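Local coordinates for protein GH62 arabinofuranosidase (Podospora anserina, PDB 4N4B) that is a GH62 alpha-L-arabinofuranosidase that removes terminal non-reducing alpha-L-arabinofuranosyl residues, probably from xylan, at residues S172-L177 with S250-W255; F178-D181 with Q185-R188; K227-V232 with G286-D291. All blocks are in the same frame, centred on the assembly; numbering follows the deposited sequence.

In the fold
In this five-bladed beta-propeller, interactions 1 and 2 share strand 174-180, their centres 13 Å apart. Interaction 2 pairs that strand with 185-192 inside one blade, while interaction 1 joins it to the 250-255 loop of the next blade. Ile251 of interaction 1 touches both other contacts: its O is 3.6 Å from Phe178 CZ, and its CG1 is 3.5 Å from Tyr228 CE1 of interaction 3. Interactions 2 and 3 touch where Leu186 CD2 meets Leu230 CD1 at 3.9 Å. The side chains of Ser180 and Leu231 lie about 9 and 10 Å from the bound calcium ion, and about 8 and 9 Å from that of His285, a calcium-binding residue; interaction 1 is more peripheral.

Interaction 1 of 3, residues S172-L177 with S250-W255; sequences SASCHL and SIRGPW
His176 offers one face of its imidazole to Ile251 and its edge to Arg252. The Ile251 methyl CG2 sits 3.6 Å from the ring centroid, 18° off the normal, in a CH-pi contact. With its CG2 anti to the backbone N, Ile251 carries this methyl over the ring. Arg252 crosses the histidine at about a right angle; its guanidinium plane is turned 68° from the imidazole, and the ring edge lies over one guanidinium face. At the guanidinium edge a water accepts from Arg252 NH2 (2.9 Å) and is 2.6 Å from Ser174 OG, bridging the two segments. Arg252 NE forms a salt bridge with Glu190, the main polar partner of this group. The loop is shaped by a type I turn from Ser250 to Gly253 and by an ST turn, in which Ser250 OG accepts from Arg252 N at 3.0 Å. Were His176 replaced by an alanine, Ile251 CG2 would probably lose the ring face it packs on and the guanidinium the edge above it. Neighbouring propeller blades are thus joined without a direct hydrogen bond between these segments: a CH-pi contact on the buried side, and a water-mediated polar link where Arg252 reaches the surface.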
ATOM      1  N   SER A 172      13.652   5.950 -14.859  1.00 20.33           N
ATOM      2  CA  SER A 172      14.745   5.217 -15.494  1.00 22.07           C
ATOM      3  C   SER A 172      16.144   5.688 -15.009  1.00 20.22           C
ATOM      4  O   SER A 172      17.145   5.071 -15.353  1.00 22.12           O
ATOM      5  CB  SER A 172      14.666   5.350 -17.046  1.00 26.42           C
ATOM      6  OG  SER A 172      14.744   6.732 -17.318  1.00 34.23           O
ATOM      7  N   ALA A 173      16.167   6.712 -14.171  1.00 18.60           N
ATOM      8  CA  ALA A 173      17.394   7.135 -13.496  1.00 17.52           C
ATOM      9  C   ALA A 173      17.609   6.896 -11.969  1.00 16.27           C
ATOM     10  O   ALA A 173      18.707   6.683 -11.481  1.00 16.47           O
ATOM     11  CB  ALA A 173      17.577   8.647 -13.740  1.00 19.23           C
ATOM     12  N   SER A 174      16.457   6.998 -11.241  1.00 16.08           N
ATOM     13  CA  SER A 174      16.511   7.087  -9.806  1.00 15.42           C
ATOM     14  C   SER A 174      15.356   6.281  -9.191  1.00 14.13           C
ATOM     15  O   SER A 174      14.313   6.099  -9.747  1.00 14.08           O
ATOM     16  CB  SER A 174      16.361   8.475  -9.283  1.00 16.24           C
ATOM     17  OG  SER A 174      17.449   9.315  -9.817  1.00 19.81           O
ATOM     18  N   CYS A 175      15.659   5.745  -7.987  1.00 12.98           N
ATOM     19  CA  CYS A 175      14.650   5.038  -7.177  1.00 11.67           C
ATOM     20  C   CYS A 175      14.431   5.787  -5.900  1.00 12.10           C
ATOM     21  O   CYS A 175      15.374   6.158  -5.185  1.00 12.17           O
ATOM     22  CB  CYS A 175      15.120   3.647  -6.841  1.00 11.02           C
ATOM     23  SG  CYS A 175      15.219   2.526  -8.263  1.00 15.87           S
ATOM     24  N   HIS A 176      13.154   5.969  -5.582  1.00  9.66           N
ATOM     25  CA  HIS A 176      12.696   6.770  -4.429  1.00 10.05           C
ATOM     26  C   HIS A 176      11.960   5.870  -3.423  1.00 10.00           C
ATOM     27  O   HIS A 176      11.259   4.914  -3.842  1.00 11.23           O
ATOM     28  CB  HIS A 176      11.709   7.824  -4.929  1.00  9.59           C
ATOM     29  CG  HIS A 176      12.308   8.776  -5.931  1.00 10.99           C
ATOM     30  ND1 HIS A 176      12.456   8.555  -7.294  1.00 15.41           N
ATOM     31  CD2 HIS A 176      12.802   9.978  -5.612  1.00  9.39           C
ATOM     32  CE1 HIS A 176      13.074   9.683  -7.757  1.00 10.20           C
ATOM     33  NE2 HIS A 176      13.214  10.546  -6.785  1.00 14.73           N
ATOM     34  N   LEU A 177      12.162   6.165  -2.180  1.00  9.64           N
ATOM     35  CA  LEU A 177      11.594   5.431  -1.054  1.00  9.10           C
ATOM     36  C   LEU A 177      10.843   6.402  -0.195  1.00  8.42           C
ATOM     37  O   LEU A 177      11.419   7.301   0.445  1.00  9.62           O
ATOM     38  CB  LEU A 177      12.646   4.752  -0.239  1.00  8.89           C
ATOM     39  CG  LEU A 177      12.288   4.032   1.095  1.00 10.17           C
ATOM     40  CD1 LEU A 177      11.253   2.964   0.781  1.00 10.86           C
ATOM     41  CD2 LEU A 177      13.496   3.514   1.781  1.00 10.71           C
ATOM     42  N   SER A 250       6.847  15.169 -11.465  1.00 16.05           N
ATOM     43  CA  SER A 250       8.039  14.490 -10.960  1.00 16.78           C
ATOM     44  C   SER A 250       7.703  13.726  -9.677  1.00 15.03           C
ATOM     45  O   SER A 250       6.880  14.137  -8.962  1.00 15.72           O
ATOM     46  CB  SER A 250       9.170  15.486 -10.666  1.00 17.33           C
ATOM     47  OG  SER A 250      10.217  14.943  -9.953  1.00 18.73           O
ATOM     48  N   ILE A 251       8.385  12.615  -9.465  1.00 13.40           N
ATOM     49  CA  ILE A 251       8.325  11.880  -8.203  1.00 13.11           C
ATOM     50  C   ILE A 251       8.687  12.786  -7.020  1.00 13.10           C
ATOM     51  O   ILE A 251       8.244  12.590  -5.940  1.00 13.53           O
ATOM     52  CB  ILE A 251       9.177  10.597  -8.261  1.00 12.11           C
ATOM     53  CG1 ILE A 251       8.630   9.687  -9.354  1.00 13.35           C
ATOM     54  CG2 ILE A 251       9.172   9.888  -6.909  1.00 12.38           C
ATOM     55  CD1 ILE A 251       9.545   8.587  -9.769  1.00 13.07           C
ATOM     56  N   ARG A 252       9.504  13.785  -7.274  1.00 13.70           N
ATOM     57  CA  ARG A 252       9.936  14.720  -6.303  1.00 13.55           C
ATOM     58  C   ARG A 252       8.958  15.856  -6.016  1.00 13.43           C
ATOM     59  O   ARG A 252       9.265  16.659  -5.115  1.00 18.30           O
ATOM     60  CB  ARG A 252      11.342  15.333  -6.665  1.00 15.02           C
ATOM     61  CG  ARG A 252      12.378  14.335  -6.975  1.00 15.51           C
ATOM     62  CD  ARG A 252      13.806  14.988  -7.016  1.00 15.37           C
ATOM     63  NE  ARG A 252      14.807  13.972  -7.333  1.00 15.65           N
ATOM     64  CZ  ARG A 252      14.990  13.496  -8.563  1.00 18.17           C
ATOM     65  NH1 ARG A 252      14.288  13.995  -9.603  1.00 20.20           N
ATOM     66  NH2 ARG A 252      15.812  12.488  -8.768  1.00 20.40           N
ATOM     67  N   GLY A 253       7.820  15.877  -6.693  1.00 15.00           N
ATOM     68  CA  GLY A 253       6.902  16.964  -6.563  1.00 17.47           C
ATOM     69  C   GLY A 253       7.365  18.139  -7.454  1.00 21.70           C
ATOM     70  O   GLY A 253       8.334  17.977  -8.173  1.00 22.45           O
ATOM     71  N   PRO A 254       6.657  19.274  -7.398  1.00 20.34           N
ATOM     72  CA  PRO A 254       5.630  19.530  -6.403  1.00 20.19           C
ATOM     73  C   PRO A 254       4.322  18.809  -6.797  1.00 15.57           C
ATOM     74  O   PRO A 254       4.048  18.601  -7.915  1.00 17.80           O
ATOM     75  CB  PRO A 254       5.414  21.094  -6.471  1.00 22.15           C
ATOM     76  CG  PRO A 254       5.847  21.455  -7.834  1.00 23.94           C
ATOM     77  CD  PRO A 254       6.982  20.490  -8.213  1.00 22.18           C
ATOM     78  N   TRP A 255       3.526  18.598  -5.736  1.00 15.11           N
ATOM     79  CA  TRP A 255       2.242  17.887  -5.876  1.00 15.72           C
ATOM     80  C   TRP A 255       1.029  18.845  -5.923  1.00 15.89           C
ATOM     81  O   TRP A 255       0.903  19.677  -5.023  1.00 18.93           O
ATOM     82  CB  TRP A 255       2.060  16.879  -4.714  1.00 14.54           C
ATOM     83  CG  TRP A 255       3.059  15.779  -4.714  1.00 12.51           C
ATOM     84  CD1 TRP A 255       4.240  15.733  -3.975  1.00 13.88           C
ATOM     85  CD2 TRP A 255       3.046  14.592  -5.518  1.00 11.78           C
ATOM     86  NE1 TRP A 255       4.956  14.592  -4.358  1.00 14.10           N
ATOM     87  CE2 TRP A 255       4.242  13.892  -5.258  1.00 11.67           C
ATOM     88  CE3 TRP A 255       2.171  14.102  -6.480  1.00 10.79           C
ATOM     89  CZ2 TRP A 255       4.573  12.716  -5.949  1.00 12.67           C
ATOM     90  CZ3 TRP A 255       2.465  12.892  -7.109  1.00 11.94           C
ATOM     91  CH2 TRP A 255       3.649  12.242  -6.856  1.00 11.69           C
TER
HETATM   92  O   HOH W   1      16.642  11.316 -11.267  1.00 25.68           O

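Interaction 2 of 3, residues F178-D181 with Q185-R188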
ATOM      1  N   PHE A 178       9.533   6.212  -0.160  1.00  8.11           N
ATOM      2  CA  PHE A 178       8.572   7.013   0.588  1.00  8.14           C
ATOM      3  C   PHE A 178       8.213   6.337   1.897  1.00  8.43           C
ATOM      4  O   PHE A 178       8.201   5.070   1.955  1.00  9.25           O
ATOM      5  CB  PHE A 178       7.329   7.284  -0.167  1.00  8.37           C
ATOM      6  CG  PHE A 178       7.497   8.181  -1.343  1.00  8.80           C
ATOM      7  CD1 PHE A 178       7.938   7.725  -2.561  1.00  8.87           C
ATOM      8  CD2 PHE A 178       7.130   9.534  -1.218  1.00  9.26           C
ATOM      9  CE1 PHE A 178       7.995   8.651  -3.656  1.00 10.12           C
ATOM     10  CE2 PHE A 178       7.222  10.408  -2.302  1.00 10.04           C
ATOM     11  CZ  PHE A 178       7.721   9.955  -3.475  1.00  9.89           C
ATOM     12  N   SER A 179       7.900   7.055   2.958  1.00  8.20           N
ATOM     13  CA  SER A 179       7.473   6.504   4.236  1.00  8.30           C
ATOM     14  C   SER A 179       6.771   7.539   5.033  1.00  8.78           C
ATOM     15  O   SER A 179       6.801   8.757   4.701  1.00  9.28           O
ATOM     16  CB  SER A 179       8.653   5.935   4.997  1.00  8.79           C
ATOM     17  OG  SER A 179       9.597   6.961   5.423  1.00  9.80           O
ATOM     18  N   SER A 180       5.996   7.150   6.015  1.00  8.49           N
ATOM     19  CA  SER A 180       5.177   8.033   6.826  1.00  8.70           C
ATOM     20  C   SER A 180       5.582   7.808   8.284  1.00  8.81           C
ATOM     21  O   SER A 180       6.231   6.906   8.718  1.00  9.07           O
ATOM     22  CB  SER A 180       3.692   7.624   6.714  1.00 10.31           C
ATOM     23  OG  SER A 180       3.196   7.856   5.409  1.00 11.31           O
ATOM     24  N   ASP A 181       5.162   8.790   9.098  1.00 10.41           N
ATOM     25  CA  ASP A 181       5.398   8.757  10.562  1.00 11.13           C
ATOM     26  C   ASP A 181       4.162   8.740  11.439  1.00 12.44           C
ATOM     27  O   ASP A 181       4.289   8.811  12.628  1.00 12.31           O
ATOM     28  CB  ASP A 181       6.361   9.851  11.061  1.00 12.14           C
ATOM     29  CG  ASP A 181       5.903  11.271  10.757  1.00 12.04           C
ATOM     30  OD1 ASP A 181       4.792  11.479  10.311  1.00 11.80           O
ATOM     31  OD2 ASP A 181       6.710  12.148  11.003  1.00 13.59           O
ATOM     32  N   GLN A 185       3.847  13.726   8.387  1.00 10.63           N
ATOM     33  CA  GLN A 185       4.900  13.872   7.379  1.00 11.15           C
ATOM     34  C   GLN A 185       4.894  12.701   6.409  1.00 10.36           C
ATOM     35  O   GLN A 185       4.530  11.545   6.785  1.00 11.37           O
ATOM     36  CB  GLN A 185       6.278  13.883   7.972  1.00 12.13           C
ATOM     37  CG  GLN A 185       6.702  15.148   8.736  1.00 12.68           C
ATOM     38  CD  GLN A 185       5.828  15.519   9.890  1.00 14.07           C
ATOM     39  OE1 GLN A 185       5.670  14.791  10.872  1.00 16.67           O
ATOM     40  NE2 GLN A 185       5.253  16.669   9.733  1.00 13.65           N
ATOM     41  N   LEU A 186       5.197  12.977   5.189  1.00 10.00           N
ATOM     42  CA  LEU A 186       5.520  12.016   4.139  1.00 10.52           C
ATOM     43  C   LEU A 186       6.960  12.244   3.777  1.00  9.75           C
ATOM     44  O   LEU A 186       7.284  13.370   3.313  1.00 10.89           O
ATOM     45  CB  LEU A 186       4.629  12.185   2.933  1.00 11.70           C
ATOM     46  CG  LEU A 186       4.846  11.179   1.791  1.00 12.12           C
ATOM     47  CD1 LEU A 186       4.515   9.739   2.058  1.00 12.40           C
ATOM     48  CD2 LEU A 186       4.121  11.624   0.532  1.00 13.62           C
ATOM     49  N   TYR A 187       7.843  11.235   3.948  1.00  9.05           N
ATOM     50  CA  TYR A 187       9.288  11.328   3.698  1.00  8.43           C
ATOM     51  C   TYR A 187       9.641  10.700   2.373  1.00  9.23           C
ATOM     52  O   TYR A 187       9.022   9.811   1.980  1.00  9.72           O
ATOM     53  CB  TYR A 187      10.059  10.632   4.814  1.00  8.98           C
ATOM     54  CG  TYR A 187       9.810  11.206   6.169  1.00 10.23           C
ATOM     55  CD1 TYR A 187      10.442  12.350   6.586  1.00 11.33           C
ATOM     56  CD2 TYR A 187       8.949  10.613   7.024  1.00 11.59           C
ATOM     57  CE1 TYR A 187      10.163  12.905   7.821  1.00 10.79           C
ATOM     58  CE2 TYR A 187       8.668  11.168   8.255  1.00 12.46           C
ATOM     59  CZ  TYR A 187       9.313  12.294   8.659  1.00 11.71           C
ATOM     60  OH  TYR A 187       9.027  12.835   9.884  1.00 12.61           O
ATOM     61  N   ARG A 188      10.665  11.227   1.702  1.00  9.88           N
ATOM     62  CA  ARG A 188      11.193  10.650   0.472  1.00  8.83           C
ATOM     63  C   ARG A 188      12.754  10.617   0.464  1.00 10.26           C
ATOM     64  O   ARG A 188      13.350  11.619   0.661  1.00 10.85           O
ATOM     65  CB  ARG A 188      10.662  11.411  -0.751  1.00  9.77           C
ATOM     66  CG  ARG A 188      11.040  10.783  -2.068  1.00 10.84           C
ATOM     67  CD  ARG A 188      10.707  11.714  -3.252  1.00 12.12           C
ATOM     68  NE  ARG A 188      11.431  12.985  -3.168  1.00 13.82           N
ATOM     69  CZ  ARG A 188      12.720  13.152  -3.401  1.00 14.27           C
ATOM     70  NH1 ARG A 188      13.467  12.177  -3.840  1.00 12.17           N
ATOM     71  NH2 ARG A 188      13.232  14.341  -3.212  1.00 14.36           N
TER
HETATM   72  O   HOH W   2       2.295  10.459   5.388  1.00 14.54           O
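Phe178 takes the aliphatic part of Arg188 over one ring face, CG standing 3.9 Å from the centroid, while the Tyr187 ring receives Asp181 at its edge, with Asp181 CB in the ring plane. Both belong to the beta hairpin of strands 174-180 and 185-192, the middle pair of a four-stranded propeller blade. The strands run antiparallel. Ser179 and Tyr187 form the hydrogen-bonded pair, with Ser179 N to Tyr187 O at 3.1 Å and Tyr187 N to Ser179 O at 2.8 Å, the latter nearly straight. Phe178, Ser180, Leu186 and Arg188 occupy one face of the sheet, where Leu186 CD2 reaches Phe178 CD2 at 4.1 Å. On the other face Ser179 and Tyr187 lie against Ile154 of helix 152-157, and Ser179 OG is bonded to Trp163. Arg188 runs alongside Phe178, and its NH1 forms a salt bridge with Glu190.

Asp181 closes the turn end of the hairpin. Its CG lies between the backbone N and carbonyl carbon (chi1 59°), which turns the carboxylate toward the opposite strand. OD1 accepts from Gln185 N at 3.1 Å on its syn side and also from Asn183 N, so two backbone N-H groups grip one oxygen of this buried group. Its plane stands 87° from the tyrosine ring, and Tyr187 OH donates to Asp181 OD2 at 2.7 Å from above the carboxylate plane, 43° out of it.

Interaction 3 of 3, residues K227-V232 with G286-D291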
ATOM      1  N   LYS A 227       3.137  11.517 -16.060  1.00 15.13           N
ATOM      2  CA  LYS A 227       2.948  12.133 -14.745  1.00 16.24           C
ATOM      3  C   LYS A 227       2.819  11.019 -13.650  1.00 13.33           C
ATOM      4  O   LYS A 227       2.905   9.837 -13.945  1.00 15.17           O
ATOM      5  CB  LYS A 227       1.744  12.941 -14.843  1.00 19.56           C
ATOM      6  CG  LYS A 227       1.986  14.222 -15.735  1.00 25.98           C
ATOM      7  CD  LYS A 227       0.693  14.978 -15.879  1.00 32.84           C
ATOM      8  CE  LYS A 227       0.755  15.957 -17.086  1.00 41.09           C
ATOM      9  NZ  LYS A 227       2.039  16.727 -17.227  1.00 44.58           N
ATOM     10  N   TYR A 228       2.659  11.512 -12.432  1.00 12.27           N
ATOM     11  CA  TYR A 228       2.675  10.651 -11.220  1.00 11.45           C
ATOM     12  C   TYR A 228       1.430  10.966 -10.448  1.00 11.70           C
ATOM     13  O   TYR A 228       0.916  12.088 -10.363  1.00 12.08           O
ATOM     14  CB  TYR A 228       3.903  10.886 -10.428  1.00 12.40           C
ATOM     15  CG  TYR A 228       5.132  10.465 -11.217  1.00 12.88           C
ATOM     16  CD1 TYR A 228       5.573   9.162 -11.317  1.00 14.09           C
ATOM     17  CD2 TYR A 228       5.785  11.441 -11.978  1.00 14.50           C
ATOM     18  CE1 TYR A 228       6.691   8.834 -12.121  1.00 15.47           C
ATOM     19  CE2 TYR A 228       6.837  11.114 -12.768  1.00 16.51           C
ATOM     20  CZ  TYR A 228       7.276   9.853 -12.823  1.00 17.88           C
ATOM     21  OH  TYR A 228       8.399   9.439 -13.584  1.00 19.42           O
ATOM     22  N   LEU A 229       0.957   9.936  -9.723  1.00 11.58           N
ATOM     23  CA  LEU A 229      -0.269   9.983  -8.828  1.00 11.69           C
ATOM     24  C   LEU A 229       0.186   9.617  -7.402  1.00 11.17           C
ATOM     25  O   LEU A 229       0.771   8.532  -7.249  1.00 10.62           O
ATOM     26  CB  LEU A 229      -1.318   9.006  -9.338  1.00 11.36           C
ATOM     27  CG  LEU A 229      -2.591   8.821  -8.512  1.00 11.52           C
ATOM     28  CD1 LEU A 229      -3.350  10.122  -8.428  1.00 12.49           C
ATOM     29  CD2 LEU A 229      -3.394   7.609  -9.021  1.00 12.07           C
ATOM     30  N   LEU A 230      -0.166  10.425  -6.448  1.00  9.10           N
ATOM     31  CA  LEU A 230       0.116  10.188  -5.046  1.00 10.19           C
ATOM     32  C   LEU A 230      -1.239  10.040  -4.397  1.00  9.27           C
ATOM     33  O   LEU A 230      -2.138  10.867  -4.479  1.00  9.51           O
ATOM     34  CB  LEU A 230       0.841  11.413  -4.431  1.00 10.63           C
ATOM     35  CG  LEU A 230       0.937  11.419  -2.904  1.00  9.87           C
ATOM     36  CD1 LEU A 230       1.848  10.344  -2.418  1.00 10.47           C
ATOM     37  CD2 LEU A 230       1.496  12.743  -2.437  1.00 11.48           C
ATOM     38  N   LEU A 231      -1.359   8.935  -3.644  1.00  8.64           N
ATOM     39  CA  LEU A 231      -2.495   8.650  -2.714  1.00  8.53           C
ATOM     40  C   LEU A 231      -1.972   8.537  -1.305  1.00  8.16           C
ATOM     41  O   LEU A 231      -0.925   7.933  -1.020  1.00  9.01           O
ATOM     42  CB  LEU A 231      -3.097   7.262  -3.068  1.00  9.56           C
ATOM     43  CG  LEU A 231      -3.504   7.046  -4.524  1.00  9.31           C
ATOM     44  CD1 LEU A 231      -4.056   5.642  -4.691  1.00 10.09           C
ATOM     45  CD2 LEU A 231      -4.463   8.091  -5.048  1.00 10.48           C
ATOM     46  N   VAL A 232      -2.681   9.165  -0.356  1.00  8.76           N
ATOM     47  CA  VAL A 232      -2.417   9.049   1.058  1.00  9.17           C
ATOM     48  C   VAL A 232      -3.697   8.890   1.840  1.00  8.78           C
ATOM     49  O   VAL A 232      -4.687   9.507   1.526  1.00  9.70           O
ATOM     50  CB  VAL A 232      -1.609  10.341   1.559  1.00  9.24           C
ATOM     51  CG1 VAL A 232      -1.222  10.097   3.010  1.00 10.62           C
ATOM     52  CG2 VAL A 232      -0.310  10.520   0.738  1.00 10.25           C
ATOM     53  N   GLY A 286      -4.738   0.317   0.957  1.00  8.00           N
ATOM     54  CA  GLY A 286      -4.883  -0.556  -0.189  1.00  9.06           C
ATOM     55  C   GLY A 286      -3.886  -0.268  -1.302  1.00  7.72           C
ATOM     56  O   GLY A 286      -2.950   0.417  -1.130  1.00  8.54           O
ATOM     57  N   GLU A 287      -4.186  -0.808  -2.469  1.00  7.07           N
ATOM     58  CA  GLU A 287      -3.308  -0.669  -3.648  1.00  7.04           C
ATOM     59  C   GLU A 287      -4.124  -0.856  -4.905  1.00  8.32           C
ATOM     60  O   GLU A 287      -5.027  -1.671  -4.940  1.00  8.12           O
ATOM     61  CB  GLU A 287      -2.148  -1.646  -3.646  1.00  7.37           C
ATOM     62  CG  GLU A 287      -0.759  -1.075  -3.312  1.00  8.95           C
ATOM     63  CD  GLU A 287       0.413  -2.011  -3.556  1.00 10.00           C
ATOM     64  OE1 GLU A 287       0.356  -2.721  -4.634  1.00 10.69           O
ATOM     65  OE2 GLU A 287       1.302  -2.107  -2.691  1.00  9.89           O
ATOM     66  N   ILE A 288      -3.738  -0.110  -5.977  1.00  8.64           N
ATOM     67  CA  ILE A 288      -4.298  -0.335  -7.308  1.00  9.03           C
ATOM     68  C   ILE A 288      -3.773  -1.646  -7.909  1.00  8.89           C
ATOM     69  O   ILE A 288      -2.552  -1.923  -7.824  1.00 10.86           O
ATOM     70  CB  ILE A 288      -3.983   0.890  -8.185  1.00  9.16           C
ATOM     71  CG1 ILE A 288      -4.649   2.162  -7.667  1.00  9.74           C
ATOM     72  CG2 ILE A 288      -4.355   0.598  -9.680  1.00 10.28           C
ATOM     73  CD1 ILE A 288      -4.405   3.447  -8.474  1.00 10.43           C
ATOM     74  N   ILE A 289      -4.642  -2.388  -8.539  1.00  9.26           N
ATOM     75  CA  ILE A 289      -4.189  -3.588  -9.176  1.00  9.76           C
ATOM     76  C   ILE A 289      -3.286  -3.229 -10.365  1.00 10.83           C
ATOM     77  O   ILE A 289      -3.682  -2.624 -11.266  1.00 12.68           O
ATOM     78  CB  ILE A 289      -5.358  -4.455  -9.644  1.00 10.22           C
ATOM     79  CG1 ILE A 289      -6.263  -4.861  -8.478  1.00 10.70           C
ATOM     80  CG2 ILE A 289      -4.803  -5.708 -10.276  1.00 12.66           C
ATOM     81  CD1 ILE A 289      -7.396  -5.777  -8.893  1.00 12.11           C
ATOM     82  N   ARG A 290      -2.046  -3.629 -10.288  1.00  9.66           N
ATOM     83  CA  ARG A 290      -1.119  -3.397 -11.371  1.00 11.06           C
ATOM     84  C   ARG A 290      -1.074  -4.628 -12.266  1.00 11.97           C
ATOM     85  O   ARG A 290      -0.826  -5.689 -11.886  1.00 11.44           O
ATOM     86  CB  ARG A 290       0.288  -3.069 -10.830  1.00 10.25           C
ATOM     87  CG  ARG A 290       0.417  -1.648 -10.319  1.00  9.98           C
ATOM     88  CD  ARG A 290       1.686  -1.495  -9.491  1.00  9.71           C
ATOM     89  NE  ARG A 290       1.685  -2.153  -8.179  1.00 10.26           N
ATOM     90  CZ  ARG A 290       2.608  -2.965  -7.737  1.00  8.77           C
ATOM     91  NH1 ARG A 290       3.633  -3.333  -8.464  1.00  9.09           N
ATOM     92  NH2 ARG A 290       2.497  -3.478  -6.541  1.00  8.56           N
ATOM     93  N   ASP A 291      -1.350  -4.360 -13.513  1.00 18.52           N
ATOM     94  CA  ASP A 291      -1.248  -5.373 -14.536  1.00 28.05           C
ATOM     95  C   ASP A 291      -0.170  -4.935 -15.550  1.00 27.18           C
ATOM     96  O   ASP A 291       0.628  -4.101 -15.277  1.00 29.45           O
ATOM     97  CB  ASP A 291      -2.593  -5.705 -15.112  1.00 33.12           C
ATOM     98  CG  ASP A 291      -3.326  -4.488 -15.684  1.00 44.89           C
ATOM     99  OD1 ASP A 291      -2.677  -3.518 -16.031  1.00 40.16           O
ATOM    100  OD2 ASP A 291      -4.562  -4.490 -15.686  1.00 53.77           O
TER
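Leu229 and Leu231 lie on a strand that runs roughly opposite to the segment of Ile288, without pairing with it: the nearest CA atoms, those of Leu231 and Glu287, are 9.4 Å apart, and no hydrogen bond crosses. Strand 228-235 instead forms backbone bonds with its own blade, to Tyr221 and Cys219 on one flank and to Ala248 and Trp246 on the other. Strand 286-288 is an outermost strand of a different, mixed sheet.

Three side chains make the contact. Leu229 and Leu231, two residues apart, project from the same side of their strand. Ile288 reaches between the backbones with an extended chain, chi2 -180°, which sends its terminal methyl to both leucines: CD1 lies 4.3 Å from Leu229 CD2 and 4.4 Å from Leu231 CD1. Those two leucine methyls are themselves 4.8 Å apart, so the tip of one isoleucine meets a small patch made by both.

Glu287 points away from the leucines, and its carboxylate pairs with Arg290 of the same segment and makes weak hydrogen bonds to Thr51 and Ile52. Arg290 NH2 donates to Glu287 OE1 at 3.0 Å in a salt bridge, almost straight at 171°, with the oxygen only 3° out of the guanidinium plane. The same NH2 also bonds Val107 O, and Ile289 packs on Ile52 and Leu54, which ties this segment to strands of other blades. The backbone N of Ile288 is bonded to Tyr221 OH from the blade of strand 228-235.

The buried interface between blades is therefore purely apolar and slight, three methyl-bearing side chains in light contact, while the Glu287-Arg290 pair probably offsets the charge that burial would otherwise leave.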